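Local coordinates for flavoredoxin (Methanosarcina acetivorans, PDB 3BNK), which binds flavin mononucleotide and probably serves as an electron carrier, at residues B[64-69]-B[104-109]. Sequence-based numbering, arbitrary orientation.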
loop_
_atom_site.group_PDB
_atom_site.type_symbol
_atom_site.label_atom_id
_atom_site.label_comp_id
_atom_site.label_asym_id
_atom_site.label_seq_id
_atom_site.Cartn_x
_atom_site.Cartn_y
_atom_site.Cartn_z
ATOM N N ASN B 64 -6.873 22.085 -6.619
ATOM C CA ASN B 64 -5.992 21.955 -7.771
ATOM C C ASN B 64 -6.226 20.729 -8.628
ATOM O O ASN B 64 -5.806 20.696 -9.777
ATOM C CB ASN B 64 -4.535 21.982 -7.310
ATOM C CG ASN B 64 -4.147 23.317 -6.769
ATOM O OD1 ASN B 64 -3.984 24.282 -7.520
ATOM N ND2 ASN B 64 -4.012 23.400 -5.453
ATOM N N GLY B 65 -6.868 19.715 -8.065
ATOM C CA GLY B 65 -7.059 18.469 -8.789
ATOM C C GLY B 65 -5.728 17.834 -9.123
ATOM O O GLY B 65 -5.574 17.235 -10.191
ATOM N N SER B 66 -4.768 17.971 -8.202
ATOM C CA SER B 66 -3.432 17.429 -8.390
ATOM C C SER B 66 -2.730 17.214 -7.056
ATOM O O SER B 66 -3.066 17.853 -6.065
ATOM C CB SER B 66 -2.585 18.329 -9.293
ATOM O OG SER B 66 -2.105 19.460 -8.594
ATOM N N PHE B 67 -1.742 16.317 -7.058
ATOM C CA PHE B 67 -0.927 16.050 -5.894
ATOM C C PHE B 67 0.337 15.281 -6.299
ATOM O O PHE B 67 0.453 14.783 -7.423
ATOM C CB PHE B 67 -1.723 15.291 -4.813
ATOM C CG PHE B 67 -2.166 13.901 -5.224
ATOM C CD1 PHE B 67 -1.355 12.789 -4.967
ATOM C CD2 PHE B 67 -3.402 13.697 -5.850
ATOM C CE1 PHE B 67 -1.771 11.503 -5.324
ATOM C CE2 PHE B 67 -3.826 12.415 -6.223
ATOM C CZ PHE B 67 -3.013 11.316 -5.959
ATOM N N SER B 68 1.290 15.215 -5.375
ATOM C CA SER B 68 2.476 14.403 -5.584
ATOM C C SER B 68 2.658 13.387 -4.471
ATOM O O SER B 68 2.204 13.583 -3.344
ATOM C CB SER B 68 3.733 15.275 -5.717
ATOM O OG SER B 68 3.947 16.030 -4.539
ATOM N N VAL B 69 3.332 12.300 -4.819
ATOM C CA VAL B 69 3.722 11.267 -3.885
ATOM C C VAL B 69 5.245 11.212 -3.947
ATOM O O VAL B 69 5.812 10.962 -5.010
ATOM C CB VAL B 69 3.092 9.909 -4.258
ATOM C CG1 VAL B 69 3.464 8.849 -3.238
ATOM C CG2 VAL B 69 1.580 10.023 -4.346
ATOM N N LEU B 104 2.120 19.459 -14.375
ATOM C CA LEU B 104 0.806 19.835 -13.858
ATOM C C LEU B 104 0.833 21.201 -13.177
ATOM O O LEU B 104 -0.215 21.746 -12.859
ATOM C CB LEU B 104 0.269 18.769 -12.900
ATOM C CG LEU B 104 0.038 17.363 -13.457
ATOM C CD1 LEU B 104 -0.531 16.472 -12.379
ATOM C CD2 LEU B 104 -0.868 17.331 -14.721
ATOM N N LYS B 105 2.033 21.733 -12.947
ATOM C CA LYS B 105 2.241 23.128 -12.500
ATOM C C LYS B 105 1.917 23.379 -11.023
ATOM O O LYS B 105 2.422 24.315 -10.408
ATOM C CB LYS B 105 1.444 24.113 -13.385
ATOM C CG LYS B 105 1.554 23.858 -14.902
ATOM C CD LYS B 105 2.490 24.826 -15.598
ATOM C CE LYS B 105 3.966 24.487 -15.431
ATOM N NZ LYS B 105 4.875 25.667 -15.786
ATOM N N THR B 106 1.097 22.518 -10.450
ATOM C CA THR B 106 0.423 22.840 -9.197
ATOM C C THR B 106 0.575 21.770 -8.103
ATOM O O THR B 106 0.014 21.902 -7.010
ATOM C CB THR B 106 -1.061 23.086 -9.485
ATOM O OG1 THR B 106 -1.713 23.501 -8.290
ATOM C CG2 THR B 106 -1.713 21.834 -9.960
ATOM N N ALA B 107 1.293 20.702 -8.419
ATOM C CA ALA B 107 1.607 19.675 -7.427
ATOM C C ALA B 107 3.061 19.793 -6.968
ATOM O O ALA B 107 3.980 19.416 -7.683
ATOM C CB ALA B 107 1.302 18.285 -7.957
ATOM N N PRO B 108 3.267 20.303 -5.749
ATOM C CA PRO B 108 4.622 20.566 -5.289
ATOM C C PRO B 108 5.365 19.266 -4.965
ATOM O O PRO B 108 4.832 18.391 -4.282
ATOM C CB PRO B 108 4.405 21.440 -4.042
ATOM C CG PRO B 108 3.073 21.027 -3.516
ATOM C CD PRO B 108 2.254 20.617 -4.724
ATOM N N MET B 109 6.586 19.147 -5.488
ATOM C CA MET B 109 7.408 17.950 -5.285
ATOM C C MET B 109 8.688 18.289 -4.535
ATOM O O MET B 109 9.132 19.438 -4.536
ATOM C CB MET B 109 7.714 17.269 -6.619
ATOM C CG MET B 109 6.508 16.588 -7.225
ATOM S SD MET B 109 6.775 16.025 -8.917
ATOM C CE MET B 109 6.791 17.590 -9.808
HETATM O O HOH W 1 -1.942 20.349 -5.419
#
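Two hydroxyl groups tie residues 64-69, a helix end running into strand 66-71, to the loop 104-109, with no direct backbone hydrogen bond passing between them. Ser68 can be followed outward. Its CB sits tightly on Met109 CG, at 3.4 Å, and the next atom, OG, set between the backbone N and the carbonyl carbon (chi1 61°), donates a short hydrogen bond of 2.5 Å to Pro108 O. OG lies above the carbonyl plane of Pro108, 37° out of it, and is also hydrogen-bonded to Asn70 ND2. Between the two ends, Ala107 CB lies against the strand backbone, 3.6 Å from Phe67 C, while Phe67 points its CB away from the loop and packs its ring on Leu21, Val49 and Phe133. A water bridges the backbones, donating to both Ser66 O and Thr106 O. At the far end Asn64 and Thr106 cross obliquely, and Thr106 OG1 donates to Asn64 OD1 at 2.5 Å, although the hydroxyl's modelled position is less certain; Asn64 ND2 is hydrogen-bonded to Gly60 O in its own helix. An alanine at Asn64 would lose both side-chain bonds and would probably leave the helix end less firmly held to the loop. The side chain of Pro108 is about 11 Å from the bound FMN. The contact fastens the connection between short strands 99-100 and 109-110 onto the antiparallel split barrel of the flavin reductase-like, FMN-binding fold.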